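Local coordinates for fimbrial protein MyfA (Yersinia enterocolitica, PDB 5LND) that builds, as the major subunit, the Myf fimbriae of pathogenic Yersinia, a probable virulence factor, by assembling with further copies of itself, at residues G16-L27 with E83-V94. Numbering follows the deposited sequence.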
loop_
_atom_site.group_PDB
_atom_site.type_symbol
_atom_site.label_atom_id
_atom_site.label_comp_id
_atom_site.label_asym_id
_atom_site.label_seq_id
_atom_site.Cartn_x
_atom_site.Cartn_y
_atom_site.Cartn_z
ATOM N N GLY B 16 1.028 8.227 -10.370
ATOM C CA GLY B 16 1.198 9.634 -10.069
ATOM C C GLY B 16 -0.070 10.225 -9.508
ATOM O O GLY B 16 -1.064 9.529 -9.326
ATOM N N LYS B 17 -0.034 11.521 -9.233
ATOM C CA LYS B 17 -1.165 12.196 -8.621
ATOM C C LYS B 17 -2.254 12.414 -9.659
ATOM O O LYS B 17 -1.992 12.865 -10.773
ATOM C CB LYS B 17 -0.716 13.526 -8.022
ATOM C CG LYS B 17 -1.665 14.118 -6.999
ATOM C CD LYS B 17 -1.080 15.391 -6.409
ATOM C CE LYS B 17 -2.109 16.172 -5.604
ATOM N NZ LYS B 17 -2.391 15.591 -4.263
ATOM N N LEU B 18 -3.477 12.060 -9.290
ATOM C CA LEU B 18 -4.614 12.185 -10.181
ATOM C C LEU B 18 -5.068 13.631 -10.212
ATOM O O LEU B 18 -5.150 14.271 -9.160
ATOM C CB LEU B 18 -5.746 11.286 -9.698
ATOM C CG LEU B 18 -5.459 9.789 -9.667
ATOM C CD1 LEU B 18 -6.563 9.032 -8.961
ATOM C CD2 LEU B 18 -5.272 9.255 -11.071
ATOM N N ASP B 19 -5.338 14.152 -11.409
ATOM C CA ASP B 19 -5.850 15.513 -11.528
ATOM C C ASP B 19 -7.322 15.502 -11.155
ATOM O O ASP B 19 -7.842 16.455 -10.563
ATOM C CB ASP B 19 -5.712 16.058 -12.958
ATOM C CG ASP B 19 -4.495 15.524 -13.688
ATOM O OD1 ASP B 19 -3.382 16.071 -13.499
ATOM O OD2 ASP B 19 -4.665 14.568 -14.478
ATOM N N ALA B 20 -7.978 14.394 -11.492
ATOM C CA ALA B 20 -9.433 14.314 -11.475
ATOM C C ALA B 20 -9.948 12.996 -10.927
ATOM O O ALA B 20 -9.206 12.021 -10.823
ATOM C CB ALA B 20 -9.966 14.514 -12.868
ATOM N N ASP B 21 -11.233 12.978 -10.587
ATOM C CA ASP B 21 -11.907 11.741 -10.244
ATOM C C ASP B 21 -11.762 10.801 -11.426
ATOM O O ASP B 21 -12.105 11.149 -12.553
ATOM C CB ASP B 21 -13.384 11.999 -9.926
ATOM C CG ASP B 21 -13.584 12.708 -8.598
ATOM O OD1 ASP B 21 -12.612 12.825 -7.829
ATOM O OD2 ASP B 21 -14.723 13.138 -8.319
ATOM N N THR B 22 -11.232 9.617 -11.161
ATOM C CA THR B 22 -10.816 8.722 -12.217
ATOM C C THR B 22 -11.485 7.369 -12.053
ATOM O O THR B 22 -11.257 6.682 -11.060
ATOM C CB THR B 22 -9.294 8.557 -12.185
ATOM O OG1 THR B 22 -8.680 9.841 -12.329
ATOM C CG2 THR B 22 -8.828 7.645 -13.292
ATOM N N PRO B 23 -12.327 6.992 -13.032
ATOM C CA PRO B 23 -13.060 5.721 -13.099
ATOM C C PRO B 23 -12.139 4.508 -13.086
ATOM O O PRO B 23 -11.110 4.486 -13.761
ATOM C CB PRO B 23 -13.798 5.814 -14.438
ATOM C CG PRO B 23 -13.970 7.284 -14.653
ATOM C CD PRO B 23 -12.704 7.892 -14.134
ATOM N N ALA B 24 -12.517 3.501 -12.307
ATOM C CA ALA B 24 -11.719 2.289 -12.179
ATOM C C ALA B 24 -12.538 1.027 -12.431
ATOM O O ALA B 24 -12.056 0.082 -13.057
ATOM C CB ALA B 24 -11.063 2.231 -10.814
ATOM N N PHE B 25 -13.762 1.009 -11.914
ATOM C CA PHE B 25 -14.645 -0.140 -12.064
ATOM C C PHE B 25 -16.056 0.294 -12.425
ATOM O O PHE B 25 -16.497 1.379 -12.047
ATOM C CB PHE B 25 -14.717 -0.961 -10.770
ATOM C CG PHE B 25 -13.429 -1.631 -10.380
ATOM C CD1 PHE B 25 -12.886 -2.646 -11.157
ATOM C CD2 PHE B 25 -12.779 -1.270 -9.212
ATOM C CE1 PHE B 25 -11.700 -3.262 -10.785
ATOM C CE2 PHE B 25 -11.608 -1.893 -8.835
ATOM C CZ PHE B 25 -11.071 -2.887 -9.626
ATOM N N HIS B 26 -16.760 -0.572 -13.145
ATOM C CA HIS B 26 -18.165 -0.343 -13.437
ATOM C C HIS B 26 -18.991 -1.545 -13.012
ATOM O O HIS B 26 -18.630 -2.688 -13.305
ATOM C CB HIS B 26 -18.376 -0.060 -14.918
ATOM C CG HIS B 26 -19.797 0.248 -15.277
ATOM N ND1 HIS B 26 -20.424 1.420 -14.910
ATOM C CD2 HIS B 26 -20.714 -0.462 -15.980
ATOM C CE1 HIS B 26 -21.662 1.419 -15.370
ATOM N NE2 HIS B 26 -21.863 0.288 -16.023
ATOM N N LEU B 27 -20.102 -1.274 -12.331
ATOM C CA LEU B 27 -20.942 -2.321 -11.771
ATOM C C LEU B 27 -22.362 -2.197 -12.282
ATOM O O LEU B 27 -22.891 -1.093 -12.376
ATOM C CB LEU B 27 -20.945 -2.215 -10.245
ATOM C CG LEU B 27 -22.031 -3.010 -9.516
ATOM C CD1 LEU B 27 -21.776 -4.483 -9.602
ATOM C CD2 LEU B 27 -22.112 -2.570 -8.081
ATOM N N GLU B 83 -26.782 0.970 -12.069
ATOM C CA GLU B 83 -25.381 1.043 -12.439
ATOM C C GLU B 83 -24.622 1.912 -11.460
ATOM O O GLU B 83 -25.174 2.862 -10.895
ATOM C CB GLU B 83 -25.233 1.620 -13.838
ATOM C CG GLU B 83 -26.135 0.964 -14.853
ATOM C CD GLU B 83 -25.668 1.194 -16.257
ATOM O OE1 GLU B 83 -24.645 1.886 -16.437
ATOM O OE2 GLU B 83 -26.315 0.677 -17.182
ATOM N N ALA B 84 -23.347 1.588 -11.272
ATOM C CA ALA B 84 -22.464 2.403 -10.449
ATOM C C ALA B 84 -21.066 2.366 -11.022
ATOM O O ALA B 84 -20.604 1.311 -11.451
ATOM C CB ALA B 84 -22.458 1.917 -9.024
ATOM N N THR B 85 -20.405 3.520 -11.043
ATOM C CA THR B 85 -18.983 3.573 -11.368
ATOM C C THR B 85 -18.197 3.843 -10.092
ATOM O O THR B 85 -18.578 4.693 -9.289
ATOM C CB THR B 85 -18.662 4.660 -12.399
ATOM O OG1 THR B 85 -19.484 4.483 -13.555
ATOM C CG2 THR B 85 -17.202 4.590 -12.817
ATOM N N PHE B 86 -17.112 3.106 -9.898
ATOM C CA PHE B 86 -16.241 3.350 -8.766
ATOM C C PHE B 86 -14.995 4.057 -9.263
ATOM O O PHE B 86 -14.283 3.544 -10.129
ATOM C CB PHE B 86 -15.894 2.041 -8.055
ATOM C CG PHE B 86 -17.080 1.363 -7.435
ATOM C CD1 PHE B 86 -17.403 1.583 -6.103
ATOM C CD2 PHE B 86 -17.879 0.504 -8.188
ATOM C CE1 PHE B 86 -18.503 0.958 -5.526
ATOM C CE2 PHE B 86 -18.984 -0.123 -7.622
ATOM C CZ PHE B 86 -19.293 0.107 -6.289
ATOM N N PHE B 87 -14.748 5.244 -8.724
ATOM C CA PHE B 87 -13.657 6.066 -9.207
ATOM C C PHE B 87 -12.619 6.310 -8.118
ATOM O O PHE B 87 -12.892 6.117 -6.933
ATOM C CB PHE B 87 -14.196 7.394 -9.734
ATOM C CG PHE B 87 -14.849 8.237 -8.683
ATOM C CD1 PHE B 87 -14.097 9.089 -7.893
ATOM C CD2 PHE B 87 -16.219 8.177 -8.481
ATOM C CE1 PHE B 87 -14.691 9.851 -6.926
ATOM C CE2 PHE B 87 -16.823 8.942 -7.509
ATOM C CZ PHE B 87 -16.056 9.782 -6.729
ATOM N N LEU B 88 -11.427 6.728 -8.533
ATOM C CA LEU B 88 -10.383 7.136 -7.606
ATOM C C LEU B 88 -10.486 8.646 -7.437
ATOM O O LEU B 88 -10.779 9.353 -8.393
ATOM C CB LEU B 88 -9.022 6.752 -8.158
ATOM C CG LEU B 88 -8.873 5.303 -8.593
ATOM C CD1 LEU B 88 -7.445 5.026 -9.006
ATOM C CD2 LEU B 88 -9.314 4.370 -7.479
ATOM N N ALA B 89 -10.264 9.148 -6.229
ATOM C CA ALA B 89 -10.412 10.577 -5.998
ATOM C C ALA B 89 -9.283 11.373 -6.652
ATOM O O ALA B 89 -8.150 10.904 -6.771
ATOM C CB ALA B 89 -10.505 10.882 -4.516
ATOM N N ALA B 90 -9.610 12.583 -7.085
ATOM C CA ALA B 90 -8.612 13.517 -7.578
ATOM C C ALA B 90 -7.622 13.840 -6.470
ATOM O O ALA B 90 -8.026 14.102 -5.340
ATOM C CB ALA B 90 -9.282 14.778 -8.037
ATOM N N GLY B 91 -6.332 13.843 -6.795
ATOM C CA GLY B 91 -5.309 14.189 -5.823
ATOM C C GLY B 91 -4.633 12.987 -5.192
ATOM O O GLY B 91 -3.614 13.129 -4.500
ATOM N N ASP B 92 -5.209 11.808 -5.414
ATOM C CA ASP B 92 -4.624 10.564 -4.931
ATOM C C ASP B 92 -3.333 10.227 -5.673
ATOM O O ASP B 92 -3.297 10.222 -6.903
ATOM C CB ASP B 92 -5.627 9.409 -5.055
ATOM C CG ASP B 92 -6.566 9.309 -3.861
ATOM O OD1 ASP B 92 -6.985 10.363 -3.338
ATOM O OD2 ASP B 92 -6.876 8.168 -3.446
ATOM N N GLU B 93 -2.276 9.959 -4.912
ATOM C CA GLU B 93 -1.006 9.557 -5.484
ATOM C C GLU B 93 -1.003 8.053 -5.618
ATOM O O GLU B 93 -0.940 7.339 -4.625
ATOM C CB GLU B 93 0.145 10.024 -4.606
ATOM C CG GLU B 93 0.197 11.537 -4.474
ATOM C CD GLU B 93 1.609 12.053 -4.284
ATOM O OE1 GLU B 93 2.521 11.211 -4.100
ATOM O OE2 GLU B 93 1.801 13.292 -4.323
ATOM N N VAL B 94 -1.096 7.577 -6.854
ATOM C CA VAL B 94 -1.287 6.161 -7.125
ATOM C C VAL B 94 -0.076 5.552 -7.796
ATOM O O VAL B 94 0.437 6.085 -8.767
ATOM C CB VAL B 94 -2.495 5.939 -8.024
ATOM C CG1 VAL B 94 -2.652 4.474 -8.317
ATOM C CG2 VAL B 94 -3.751 6.473 -7.362
#
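Leu18 pushes its CD1 methyl into the hollow between Leu88, Ala89 and Val94, a worked example of how antiparallel neighbours in an Ig-like sandwich interlock even where their pairing breaks. The fit is tight: CD1 of Leu18 lies 3.4 Å from CB of Leu88. Between the paired ends both chains swell into loops, and the methyl of Ala90 nestles against the backbone of Asp19 and Ala20. Asp21 lies alongside the Phe87 ring, its carboxylate turned 26° from the ring plane, while its OD1 accepts a hydrogen bond from Ala90 N at 3.1 Å. Phe87 holds CG between its backbone N and carbonyl carbon (chi1 64°), and its CD1-CE1 side meets Asp21. Further along, strands 22-27 and 83-88 pair around a classic bulge, where the carbonyl of Phe86 accepts from both Ala24 N and Phe25 N. Beyond it, CB of Leu27 meets the edge of the Phe86 ring at CE2 (3.9 Å), on the core face, where Trp73 packs edge-to-face with Phe86. At the far end, Lys17 bends at its last torsion to bring NZ 2.8 Å from Gly91 O, on a lone pair. The chemistry implies a seam closed mainly by backbone bonds, apolar toward the core and mixed outside, where Pro23 and Phe87 sit among Lys17, Thr85 and His26.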